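Local atomic coordinates of response regulator (Caulobacter vibrioides, PDB entry 3T0Y), a protein that probably regulates a sigma factor in a two-component system through a sigma-like domain, the part held in this chain, bound here to another protein. Residues R30-L35 with R72-I77; E51-G56 with V68-V73; F101-L106 with T112-I117. All coordinates share one frame; numbering follows the deposited sequence.

Interaction 1: R30-L35 with R72-I77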
ATOM      1  N   ARG C  30      -1.536   3.055  12.336  1.00 23.61           N
ATOM      2  CA  ARG C  30      -1.784   4.455  12.043  1.00 25.19           C
ATOM      3  C   ARG C  30      -0.549   5.031  11.367  1.00 24.54           C
ATOM      4  O   ARG C  30      -0.654   5.710  10.359  1.00 22.38           O
ATOM      5  CB  ARG C  30      -2.107   5.259  13.307  1.00 25.09           C
ATOM      6  CG  ARG C  30      -2.290   6.754  13.027  1.00 27.98           C
ATOM      7  CD  ARG C  30      -2.414   7.568  14.296  1.00 29.17           C
ATOM      8  NE  ARG C  30      -1.311   7.275  15.194  1.00 22.65           N
ATOM      9  CZ  ARG C  30      -1.254   7.634  16.465  1.00 30.44           C
ATOM     10  NH1 ARG C  30      -2.254   8.310  17.017  1.00 35.76           N
ATOM     11  NH2 ARG C  30      -0.206   7.280  17.190  1.00 22.42           N
ATOM     12  N   TYR C  31       0.624   4.755  11.930  1.00 22.87           N
ATOM     13  CA  TYR C  31       1.852   5.323  11.391  1.00 23.01           C
ATOM     14  C   TYR C  31       2.088   4.793   9.975  1.00 20.90           C
ATOM     15  O   TYR C  31       2.386   5.555   9.055  1.00 20.25           O
ATOM     16  CB  TYR C  31       3.028   4.982  12.293  1.00 15.98           C
ATOM     17  CG  TYR C  31       4.359   5.378  11.723  1.00 17.05           C
ATOM     18  CD1 TYR C  31       4.694   6.719  11.577  1.00 19.39           C
ATOM     19  CD2 TYR C  31       5.286   4.415  11.325  1.00 15.21           C
ATOM     20  CE1 TYR C  31       5.905   7.099  11.045  1.00 15.69           C
ATOM     21  CE2 TYR C  31       6.508   4.785  10.798  1.00 17.05           C
ATOM     22  CZ  TYR C  31       6.810   6.146  10.664  1.00 17.59           C
ATOM     23  OH  TYR C  31       8.023   6.554  10.162  1.00 14.94           O
ATOM     24  N   ALA C  32       1.933   3.480   9.819  1.00 16.44           N
ATOM     25  CA  ALA C  32       2.176   2.796   8.561  1.00 18.60           C
ATOM     26  C   ALA C  32       1.367   3.421   7.448  1.00 18.15           C
ATOM     27  O   ALA C  32       1.893   3.708   6.364  1.00 20.60           O
ATOM     28  CB  ALA C  32       1.827   1.295   8.711  1.00 14.36           C
ATOM     29  N   ARG C  33       0.084   3.664   7.733  1.00 21.04           N
ATOM     30  CA  ARG C  33      -0.849   4.205   6.750  1.00 18.52           C
ATOM     31  C   ARG C  33      -0.473   5.643   6.417  1.00 21.58           C
ATOM     32  O   ARG C  33      -0.501   6.043   5.260  1.00 22.26           O
ATOM     33  CB  ARG C  33      -2.301   4.065   7.251  1.00 28.38           C
ATOM     34  CG  ARG C  33      -3.221   5.315   7.211  1.00 36.35           C
ATOM     35  CD  ARG C  33      -3.501   5.823   5.806  1.00 38.53           C
ATOM     36  NE  ARG C  33      -4.841   6.374   5.522  1.00 46.10           N
ATOM     37  CZ  ARG C  33      -5.828   6.608   6.397  1.00 49.61           C
ATOM     38  NH1 ARG C  33      -5.684   6.378   7.697  1.00 40.83           N
ATOM     39  NH2 ARG C  33      -6.986   7.096   5.953  1.00 43.35           N
ATOM     40  N   ALA C  34      -0.076   6.414   7.418  1.00 19.10           N
ATOM     41  CA  ALA C  34       0.226   7.812   7.164  1.00 22.85           C
ATOM     42  C   ALA C  34       1.511   7.912   6.348  1.00 21.02           C
ATOM     43  O   ALA C  34       1.654   8.802   5.503  1.00 23.23           O
ATOM     44  CB  ALA C  34       0.356   8.569   8.478  1.00 23.47           C
ATOM     45  N   LEU C  35       2.447   6.998   6.605  1.00 19.27           N
ATOM     46  CA  LEU C  35       3.758   7.060   5.974  1.00 15.33           C
ATOM     47  C   LEU C  35       3.698   6.587   4.546  1.00 18.79           C
ATOM     48  O   LEU C  35       4.312   7.199   3.676  1.00 18.18           O
ATOM     49  CB  LEU C  35       4.801   6.237   6.747  1.00 20.04           C
ATOM     50  CG  LEU C  35       6.199   6.118   6.116  1.00 23.97           C
ATOM     51  CD1 LEU C  35       7.002   7.443   6.242  1.00 18.13           C
ATOM     52  CD2 LEU C  35       6.993   4.965   6.723  1.00 16.49           C
ATOM     53  N   ARG C  72      11.162   0.897  15.503  1.00 16.54           N
ATOM     54  CA  ARG C  72      12.530   0.742  15.009  1.00 18.37           C
ATOM     55  C   ARG C  72      12.615  -0.398  13.998  1.00 18.79           C
ATOM     56  O   ARG C  72      13.224  -0.241  12.944  1.00 21.03           O
ATOM     57  CB  ARG C  72      13.518   0.523  16.170  1.00 20.95           C
ATOM     58  CG  ARG C  72      14.954   0.408  15.732  1.00 21.92           C
ATOM     59  CD  ARG C  72      15.894   0.255  16.929  1.00 27.52           C
ATOM     60  NE  ARG C  72      17.214  -0.246  16.547  1.00 27.30           N
ATOM     61  CZ  ARG C  72      18.300   0.504  16.367  1.00 32.33           C
ATOM     62  NH1 ARG C  72      18.258   1.821  16.534  1.00 26.89           N
ATOM     63  NH2 ARG C  72      19.445  -0.073  16.022  1.00 37.44           N
ATOM     64  N   VAL C  73      11.983  -1.535  14.293  1.00 18.60           N
ATOM     65  CA  VAL C  73      11.993  -2.638  13.332  1.00 20.01           C
ATOM     66  C   VAL C  73      11.174  -2.311  12.082  1.00 23.69           C
ATOM     67  O   VAL C  73      11.608  -2.580  10.960  1.00 26.04           O
ATOM     68  CB  VAL C  73      11.509  -3.965  13.929  1.00 24.38           C
ATOM     69  CG1 VAL C  73      11.282  -4.991  12.807  1.00 27.00           C
ATOM     70  CG2 VAL C  73      12.514  -4.489  14.919  1.00 23.55           C
ATOM     71  N   PHE C  74       9.990  -1.736  12.273  1.00 18.93           N
ATOM     72  CA  PHE C  74       9.168  -1.339  11.143  1.00 20.78           C
ATOM     73  C   PHE C  74       9.969  -0.453  10.203  1.00 20.05           C
ATOM     74  O   PHE C  74      10.035  -0.692   8.998  1.00 20.82           O
ATOM     75  CB  PHE C  74       7.932  -0.581  11.615  1.00 19.54           C
ATOM     76  CG  PHE C  74       7.120  -0.020  10.493  1.00 22.32           C
ATOM     77  CD1 PHE C  74       7.433   1.215   9.940  1.00 12.93           C
ATOM     78  CD2 PHE C  74       6.053  -0.737   9.970  1.00 18.70           C
ATOM     79  CE1 PHE C  74       6.686   1.723   8.898  1.00 18.53           C
ATOM     80  CE2 PHE C  74       5.289  -0.223   8.921  1.00 19.42           C
ATOM     81  CZ  PHE C  74       5.604   1.009   8.387  1.00 15.70           C
ATOM     82  N   HIS C  75      10.576   0.585  10.762  1.00 19.20           N
ATOM     83  CA  HIS C  75      11.352   1.491   9.940  1.00 23.27           C
ATOM     84  C   HIS C  75      12.455   0.751   9.172  1.00 27.57           C
ATOM     85  O   HIS C  75      12.707   1.048   8.014  1.00 28.06           O
ATOM     86  CB  HIS C  75      11.962   2.627  10.752  1.00 18.81           C
ATOM     87  CG  HIS C  75      12.769   3.551   9.915  1.00 23.95           C
ATOM     88  ND1 HIS C  75      12.191   4.512   9.108  1.00 31.51           N
ATOM     89  CD2 HIS C  75      14.103   3.613   9.685  1.00 28.77           C
ATOM     90  CE1 HIS C  75      13.143   5.142   8.438  1.00 33.44           C
ATOM     91  NE2 HIS C  75      14.310   4.617   8.768  1.00 28.99           N
ATOM     92  N   ALA C  76      13.099  -0.214   9.819  1.00 25.80           N
ATOM     93  CA  ALA C  76      14.201  -0.951   9.214  1.00 26.58           C
ATOM     94  C   ALA C  76      13.751  -1.780   8.015  1.00 27.09           C
ATOM     95  O   ALA C  76      14.442  -1.837   6.992  1.00 28.76           O
ATOM     96  CB  ALA C  76      14.861  -1.854  10.242  1.00 27.85           C
ATOM     97  N   ILE C  77      12.608  -2.441   8.135  1.00 21.22           N
ATOM     98  CA  ILE C  77      12.151  -3.255   7.016  1.00 26.20           C
ATOM     99  C   ILE C  77      11.558  -2.340   5.954  1.00 29.77           C
ATOM    100  O   ILE C  77      11.653  -2.619   4.773  1.00 31.09           O
ATOM    101  CB  ILE C  77      11.164  -4.389   7.428  1.00 30.28           C
ATOM    102  CG1 ILE C  77       9.893  -3.820   8.057  1.00 30.05           C
ATOM    103  CG2 ILE C  77      11.833  -5.397   8.367  1.00 22.37           C
ATOM    104  CD1 ILE C  77       8.852  -3.427   7.041  1.00 30.77           C
TER
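Phe74 reaches across from helix 66-80 and ends among Tyr31, Ala32 and Leu35 of helix 25-36, an example of one aromatic side chain bridging two helices whose segment axes approach to 11.9 Å. Its CB is directed at the other helix, and CG, anti to the backbone N (chi1 174°), carries the ring straight on into the gap. Beyond CG the ring divides its neighbours. On one side CD1 lies at the edge of the Tyr31 ring, in its plane, while the next atom, CE1, comes to 3.6 Å from Tyr31 CE2; the two rings meet obliquely, their planes at 69°. The same CE1 has Leu35 CD2 at 3.9 Å, placed at the edge of the phenylalanine ring. At the tip, Phe74 CZ lies 3.8 Å from Ala32 CB, and CE2 rests against that methyl too. The contact is wholly apolar and buried. Phe74 also touches Tyr45 of helix 39-54, so its ring sits where three helices converge. The two segments run in nearly the same direction, at 30°, and an aromatic side chain inserted between helices in this way is common in helical-bundle cores, here that of the sigma2-like part of PhyR.

Interaction 2: E51-G56 with V68-V73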
ATOM      1  N   GLU C  51       6.671 -10.400  10.828  1.00 35.38           N
ATOM      2  CA  GLU C  51       7.199 -11.682  10.386  1.00 38.15           C
ATOM      3  C   GLU C  51       8.695 -11.728  10.596  1.00 37.99           C
ATOM      4  O   GLU C  51       9.248 -12.770  10.932  1.00 40.37           O
ATOM      5  CB  GLU C  51       6.838 -11.951   8.925  1.00 37.16           C
ATOM      6  CG  GLU C  51       5.394 -12.403   8.757  1.00 42.82           C
ATOM      7  CD  GLU C  51       4.967 -12.464   7.301  1.00 57.39           C
ATOM      8  OE1 GLU C  51       5.631 -11.804   6.463  1.00 55.17           O
ATOM      9  OE2 GLU C  51       3.974 -13.170   6.997  1.00 57.33           O
ATOM     10  N   ALA C  52       9.353 -10.593  10.399  1.00 39.34           N
ATOM     11  CA  ALA C  52      10.779 -10.497  10.674  1.00 40.38           C
ATOM     12  C   ALA C  52      11.039 -10.861  12.139  1.00 41.64           C
ATOM     13  O   ALA C  52      12.077 -11.443  12.488  1.00 41.46           O
ATOM     14  CB  ALA C  52      11.278  -9.089  10.370  1.00 38.05           C
ATOM     15  N   LEU C  53      10.075 -10.529  12.994  1.00 37.78           N
ATOM     16  CA  LEU C  53      10.237 -10.734  14.425  1.00 37.61           C
ATOM     17  C   LEU C  53       9.852 -12.149  14.834  1.00 41.77           C
ATOM     18  O   LEU C  53      10.563 -12.789  15.611  1.00 37.28           O
ATOM     19  CB  LEU C  53       9.413  -9.717  15.214  1.00 36.71           C
ATOM     20  CG  LEU C  53       9.932  -8.277  15.254  1.00 38.21           C
ATOM     21  CD1 LEU C  53       8.789  -7.306  15.537  1.00 28.98           C
ATOM     22  CD2 LEU C  53      11.063  -8.123  16.284  1.00 32.95           C
ATOM     23  N   ALA C  54       8.712 -12.627  14.338  1.00 42.73           N
ATOM     24  CA  ALA C  54       8.305 -14.000  14.609  1.00 46.39           C
ATOM     25  C   ALA C  54       9.438 -14.933  14.175  1.00 38.63           C
ATOM     26  O   ALA C  54       9.829 -15.816  14.918  1.00 45.78           O
ATOM     27  CB  ALA C  54       7.001 -14.339  13.891  1.00 41.10           C
ATOM     28  N   ALA C  55       9.987 -14.685  12.992  1.00 38.31           N
ATOM     29  CA  ALA C  55      11.077 -15.483  12.437  1.00 41.55           C
ATOM     30  C   ALA C  55      12.410 -15.251  13.128  1.00 45.80           C
ATOM     31  O   ALA C  55      13.388 -15.944  12.841  1.00 52.18           O
ATOM     32  CB  ALA C  55      11.222 -15.217  10.944  1.00 37.32           C
ATOM     33  N   GLY C  56      12.456 -14.267  14.020  1.00 44.34           N
ATOM     34  CA  GLY C  56      13.673 -13.952  14.746  1.00 41.30           C
ATOM     35  C   GLY C  56      14.772 -13.371  13.877  1.00 45.03           C
ATOM     36  O   GLY C  56      15.919 -13.233  14.305  1.00 46.35           O
ATOM     37  N   VAL C  68       8.740   1.553  21.084  1.00 21.97           N
ATOM     38  CA  VAL C  68       9.839   2.197  20.368  1.00 22.97           C
ATOM     39  C   VAL C  68      10.611   1.161  19.544  1.00 23.93           C
ATOM     40  O   VAL C  68      10.935   1.397  18.378  1.00 19.47           O
ATOM     41  CB  VAL C  68      10.758   2.989  21.323  1.00 21.58           C
ATOM     42  CG1 VAL C  68      12.056   3.410  20.645  1.00 17.27           C
ATOM     43  CG2 VAL C  68      10.028   4.213  21.883  1.00 17.37           C
ATOM     44  N   ALA C  69      10.863   0.002  20.140  1.00 20.59           N
ATOM     45  CA  ALA C  69      11.600  -1.066  19.477  1.00 18.62           C
ATOM     46  C   ALA C  69      10.824  -1.615  18.283  1.00 19.38           C
ATOM     47  O   ALA C  69      11.405  -1.994  17.277  1.00 22.85           O
ATOM     48  CB  ALA C  69      11.935  -2.192  20.486  1.00 21.65           C
ATOM     49  N   LEU C  70       9.503  -1.628  18.387  1.00 20.88           N
ATOM     50  CA  LEU C  70       8.653  -2.067  17.289  1.00 20.15           C
ATOM     51  C   LEU C  70       8.761  -1.121  16.079  1.00 24.91           C
ATOM     52  O   LEU C  70       8.966  -1.562  14.949  1.00 20.10           O
ATOM     53  CB  LEU C  70       7.196  -2.126  17.745  1.00 20.93           C
ATOM     54  CG  LEU C  70       6.175  -2.431  16.652  1.00 22.80           C
ATOM     55  CD1 LEU C  70       6.430  -3.806  16.020  1.00 17.26           C
ATOM     56  CD2 LEU C  70       4.735  -2.311  17.160  1.00 23.59           C
ATOM     57  N   TYR C  71       8.625   0.179  16.315  1.00 20.90           N
ATOM     58  CA  TYR C  71       8.758   1.135  15.225  1.00 19.54           C
ATOM     59  C   TYR C  71      10.165   1.153  14.668  1.00 16.98           C
ATOM     60  O   TYR C  71      10.350   1.435  13.508  1.00 18.78           O
ATOM     61  CB  TYR C  71       8.426   2.539  15.690  1.00 19.38           C
ATOM     62  CG  TYR C  71       6.959   2.837  15.845  1.00 22.45           C
ATOM     63  CD1 TYR C  71       6.171   2.126  16.741  1.00 20.86           C
ATOM     64  CD2 TYR C  71       6.374   3.872  15.126  1.00 19.26           C
ATOM     65  CE1 TYR C  71       4.843   2.431  16.910  1.00 20.79           C
ATOM     66  CE2 TYR C  71       5.046   4.181  15.275  1.00 19.17           C
ATOM     67  CZ  TYR C  71       4.284   3.463  16.178  1.00 22.17           C
ATOM     68  OH  TYR C  71       2.962   3.790  16.342  1.00 20.29           O
ATOM     69  N   ARG C  72      11.162   0.897  15.503  1.00 16.54           N
ATOM     70  CA  ARG C  72      12.530   0.742  15.009  1.00 18.37           C
ATOM     71  C   ARG C  72      12.615  -0.398  13.998  1.00 18.79           C
ATOM     72  O   ARG C  72      13.224  -0.241  12.944  1.00 21.03           O
ATOM     73  CB  ARG C  72      13.518   0.523  16.170  1.00 20.95           C
ATOM     74  CG  ARG C  72      14.954   0.408  15.732  1.00 21.92           C
ATOM     75  CD  ARG C  72      15.894   0.255  16.929  1.00 27.52           C
ATOM     76  NE  ARG C  72      17.214  -0.246  16.547  1.00 27.30           N
ATOM     77  CZ  ARG C  72      18.300   0.504  16.367  1.00 32.33           C
ATOM     78  NH1 ARG C  72      18.258   1.821  16.534  1.00 26.89           N
ATOM     79  NH2 ARG C  72      19.445  -0.073  16.022  1.00 37.44           N
ATOM     80  N   VAL C  73      11.983  -1.535  14.293  1.00 18.60           N
ATOM     81  CA  VAL C  73      11.993  -2.638  13.332  1.00 20.01           C
ATOM     82  C   VAL C  73      11.174  -2.311  12.082  1.00 23.69           C
ATOM     83  O   VAL C  73      11.608  -2.580  10.960  1.00 26.04           O
ATOM     84  CB  VAL C  73      11.509  -3.965  13.929  1.00 24.38           C
ATOM     85  CG1 VAL C  73      11.282  -4.991  12.807  1.00 27.00           C
ATOM     86  CG2 VAL C  73      12.514  -4.489  14.919  1.00 23.55           C
TER
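Leu53 and Val73 point at each other and meet tip to tip, illustrating how a branched side chain at the end of one helix can engage two successive turns of another. Both CB atoms are directed across the gap. CG of Leu53, anti to the carbonyl carbon (chi1 -74°), is carried toward helix 66-80, and the branch there divides between two residues. One prong, CD2, comes to 4.1 Å from CG2 of Val73. The other prong turns to the preceding turn of helix 66-80, where Leu53 CD1 lies 4.2 Å from Leu70 CD1.

The two partners reach the fork differently. Val73 is short and well aimed: its CG1 stands anti to the backbone N, which leaves CG2 as the methyl that meets the leucine. Leu70 starts off at an angle, its CB bond directed neither at nor away from the opposing segment, and only the length of the side chain brings CD1 to the contact. The spacing suits this, since the CA atoms of Leu53 and Val73 are 8.4 Å apart, and the side chains fill that separation at ordinary apolar packing distances. Ala52 faces the same way without coming as close.

The backbone just beyond Leu53 is finished by a Schellman motif, in which Gly56, at positive phi (68°), donates its N to Leu53 O at 2.9 Å. The residue that carries the packing thus also takes part in closing its helix.

Around the contact, Leu53 is further packed by Leu17 and Leu21 of helix 17-21 and by Leu60 of the following loop, while Val73 meets Leu58. Leu70 leans on Ile28 of helix 25-36, so the end of helix 39-54 is joined to helix 66-80 with the two N-terminal helices close beside them.

Interaction 3: F101-L106 with T112-I117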
ATOM      1  N   PHE C 101       0.632   3.219 -12.707  1.00 21.23           N
ATOM      2  CA  PHE C 101       1.827   2.622 -13.254  1.00 23.39           C
ATOM      3  C   PHE C 101       1.600   1.150 -13.619  1.00 23.39           C
ATOM      4  O   PHE C 101       1.970   0.718 -14.709  1.00 23.73           O
ATOM      5  CB  PHE C 101       2.980   2.745 -12.253  1.00 24.72           C
ATOM      6  CG  PHE C 101       4.252   2.107 -12.722  1.00 28.29           C
ATOM      7  CD1 PHE C 101       5.038   2.722 -13.691  1.00 32.29           C
ATOM      8  CD2 PHE C 101       4.672   0.897 -12.193  1.00 29.51           C
ATOM      9  CE1 PHE C 101       6.235   2.141 -14.123  1.00 33.77           C
ATOM     10  CE2 PHE C 101       5.867   0.307 -12.625  1.00 32.55           C
ATOM     11  CZ  PHE C 101       6.643   0.929 -13.592  1.00 29.94           C
ATOM     12  N   LEU C 102       0.998   0.375 -12.721  1.00 16.27           N
ATOM     13  CA  LEU C 102       0.798  -1.034 -12.999  1.00 17.84           C
ATOM     14  C   LEU C 102      -0.239  -1.270 -14.086  1.00 23.45           C
ATOM     15  O   LEU C 102      -0.117  -2.220 -14.853  1.00 22.42           O
ATOM     16  CB  LEU C 102       0.435  -1.828 -11.732  1.00 21.92           C
ATOM     17  CG  LEU C 102       1.546  -1.950 -10.687  1.00 23.87           C
ATOM     18  CD1 LEU C 102       1.018  -2.667  -9.490  1.00 26.15           C
ATOM     19  CD2 LEU C 102       2.741  -2.692 -11.245  1.00 25.36           C
ATOM     20  N   LEU C 103      -1.268  -0.425 -14.152  1.00 21.05           N
ATOM     21  CA  LEU C 103      -2.285  -0.608 -15.171  1.00 20.80           C
ATOM     22  C   LEU C 103      -1.634  -0.506 -16.558  1.00 24.88           C
ATOM     23  O   LEU C 103      -1.982  -1.248 -17.467  1.00 22.01           O
ATOM     24  CB  LEU C 103      -3.416   0.410 -15.027  1.00 15.05           C
ATOM     25  CG  LEU C 103      -4.345   0.102 -13.855  1.00 18.53           C
ATOM     26  CD1 LEU C 103      -5.174   1.333 -13.523  1.00 20.99           C
ATOM     27  CD2 LEU C 103      -5.250  -1.102 -14.174  1.00 17.72           C
ATOM     28  N   THR C 104      -0.675   0.400 -16.703  1.00 21.28           N
ATOM     29  CA  THR C 104      -0.050   0.611 -17.997  1.00 24.51           C
ATOM     30  C   THR C 104       1.159  -0.312 -18.196  1.00 28.68           C
ATOM     31  O   THR C 104       1.182  -1.118 -19.122  1.00 30.45           O
ATOM     32  CB  THR C 104       0.314   2.101 -18.204  1.00 24.68           C
ATOM     33  OG1 THR C 104       1.040   2.592 -17.063  1.00 26.71           O
ATOM     34  CG2 THR C 104      -0.957   2.927 -18.341  1.00 21.19           C
ATOM     35  N   ALA C 105       2.143  -0.230 -17.311  1.00 23.09           N
ATOM     36  CA  ALA C 105       3.378  -0.985 -17.491  1.00 25.00           C
ATOM     37  C   ALA C 105       3.184  -2.487 -17.397  1.00 31.04           C
ATOM     38  O   ALA C 105       3.777  -3.237 -18.175  1.00 31.04           O
ATOM     39  CB  ALA C 105       4.420  -0.542 -16.486  1.00 33.53           C
ATOM     40  N   LEU C 106       2.377  -2.930 -16.434  1.00 28.67           N
ATOM     41  CA  LEU C 106       2.182  -4.361 -16.215  1.00 23.96           C
ATOM     42  C   LEU C 106       0.980  -4.942 -16.947  1.00 24.44           C
ATOM     43  O   LEU C 106       1.073  -5.999 -17.577  1.00 27.70           O
ATOM     44  CB  LEU C 106       2.055  -4.666 -14.720  1.00 22.15           C
ATOM     45  CG  LEU C 106       1.715  -6.116 -14.360  1.00 24.74           C
ATOM     46  CD1 LEU C 106       2.836  -7.069 -14.780  1.00 34.64           C
ATOM     47  CD2 LEU C 106       1.406  -6.286 -12.869  1.00 25.15           C
ATOM     48  N   THR C 112      -5.217   5.975 -21.829  1.00 19.47           N
ATOM     49  CA  THR C 112      -6.631   6.358 -21.950  1.00 20.17           C
ATOM     50  C   THR C 112      -7.489   5.332 -21.220  1.00 21.93           C
ATOM     51  O   THR C 112      -8.428   5.672 -20.499  1.00 20.54           O
ATOM     52  CB  THR C 112      -7.103   6.382 -23.422  1.00 21.46           C
ATOM     53  OG1 THR C 112      -6.448   7.435 -24.128  1.00 18.31           O
ATOM     54  CG2 THR C 112      -8.623   6.572 -23.507  1.00 18.78           C
ATOM     55  N   GLU C 113      -7.177   4.064 -21.425  1.00 17.90           N
ATOM     56  CA  GLU C 113      -7.953   3.021 -20.779  1.00 19.25           C
ATOM     57  C   GLU C 113      -7.728   3.119 -19.265  1.00 21.16           C
ATOM     58  O   GLU C 113      -8.659   2.964 -18.486  1.00 24.88           O
ATOM     59  CB  GLU C 113      -7.545   1.643 -21.309  1.00 19.58           C
ATOM     60  CG  GLU C 113      -8.014   1.375 -22.718  1.00 19.05           C
ATOM     61  CD  GLU C 113      -7.397   0.123 -23.321  1.00 22.42           C
ATOM     62  OE1 GLU C 113      -6.292  -0.272 -22.909  1.00 20.24           O
ATOM     63  OE2 GLU C 113      -8.023  -0.480 -24.216  1.00 21.61           O
ATOM     64  N   ALA C 114      -6.499   3.409 -18.848  1.00 18.77           N
ATOM     65  CA  ALA C 114      -6.209   3.518 -17.413  1.00 23.12           C
ATOM     66  C   ALA C 114      -7.032   4.653 -16.790  1.00 20.53           C
ATOM     67  O   ALA C 114      -7.476   4.561 -15.655  1.00 20.64           O
ATOM     68  CB  ALA C 114      -4.711   3.724 -17.166  1.00 18.80           C
ATOM     69  N   ALA C 115      -7.253   5.706 -17.561  1.00 20.48           N
ATOM     70  CA  ALA C 115      -8.089   6.825 -17.142  1.00 24.48           C
ATOM     71  C   ALA C 115      -9.518   6.365 -16.894  1.00 24.50           C
ATOM     72  O   ALA C 115     -10.127   6.740 -15.897  1.00 23.94           O
ATOM     73  CB  ALA C 115      -8.067   7.943 -18.210  1.00 19.76           C
ATOM     74  N   GLN C 116     -10.061   5.553 -17.798  1.00 22.40           N
ATOM     75  CA  GLN C 116     -11.403   5.014 -17.582  1.00 22.70           C
ATOM     76  C   GLN C 116     -11.427   4.164 -16.321  1.00 26.65           C
ATOM     77  O   GLN C 116     -12.343   4.266 -15.487  1.00 22.86           O
ATOM     78  CB  GLN C 116     -11.848   4.179 -18.774  1.00 22.19           C
ATOM     79  CG  GLN C 116     -11.596   4.862 -20.109  1.00 26.86           C
ATOM     80  CD  GLN C 116     -12.165   6.264 -20.131  1.00 35.71           C
ATOM     81  OE1 GLN C 116     -13.371   6.451 -19.944  1.00 35.57           O
ATOM     82  NE2 GLN C 116     -11.295   7.266 -20.325  1.00 34.15           N
ATOM     83  N   ILE C 117     -10.409   3.322 -16.187  1.00 19.12           N
ATOM     84  CA  ILE C 117     -10.346   2.402 -15.076  1.00 20.51           C
ATOM     85  C   ILE C 117     -10.306   3.166 -13.738  1.00 23.48           C
ATOM     86  O   ILE C 117     -11.028   2.844 -12.798  1.00 28.07           O
ATOM     87  CB  ILE C 117      -9.138   1.435 -15.240  1.00 19.13           C
ATOM     88  CG1 ILE C 117      -9.419   0.435 -16.372  1.00 19.36           C
ATOM     89  CG2 ILE C 117      -8.850   0.713 -13.937  1.00 15.99           C
ATOM     90  CD1 ILE C 117      -8.184  -0.346 -16.856  1.00 16.97           C
TER
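Leu103 and Thr104 of helix 95-106 face Ala114 and Ile117 of helix 111-118, a case in which the small Ala114 sits where the backbones come closest and Ile117 packs one turn further on. The apolar contacts come first. Leu103 CB lies 4.2 Å from Ala114 CB, and the CA atoms of this pair are just 6.1 Å apart. Farther out, both methyls of Leu103 pack obliquely against Ile117: CD1 of Leu103 is 3.8 Å from CG2 of Ile117, while CD2 meets the CD1 end of Ile117 as well. Thr104 adds its methyl, with CG2 4.0 Å from Ala114 CB.

No polar pair joins the two segments, and two side-chain bonds each return to their own helix. Thr104 holds its OG1 between the backbone N and the carbonyl carbon (chi1 50°); this turns the hydroxyl back to Ala100 O and leaves the methyl for Ala114. In the other segment Gln116 curls back on its own helix, and its NE2 donates to Thr112 O at 3.3 Å (N-H...O 154°). That oxygen also accepts from Gln116 N, and the two donors approach from opposite faces of its carbonyl plane.

The segments cross antiparallel at 146°, and Thr104 also touches Ile129 of helix 122-140. Such an antiparallel pair packed on a third helix is consistent with the helix-turn-helix fold of sigma4-like domains.

Interactions 1 and 2 form one continuous core at one end of the chain. Their centres are 11 Å apart, they share Arg72 and Val73 on helix 66-80, and Tyr31 of one packs on Tyr71 of the other; helices 25-36 and 39-54, consecutive in sequence, thus both settle on helix 66-80. Interaction 3 follows later in the chain, on the opposite side of its centre, with its own centre 29 Å from interaction 1 and 36 Å from interaction 2. This layout is consistent with a sigma2-like unit followed by a probably sigma4-like one. Both touch the second subunit, where Leu103 of this chain packs on Tyr31 of the second subunit.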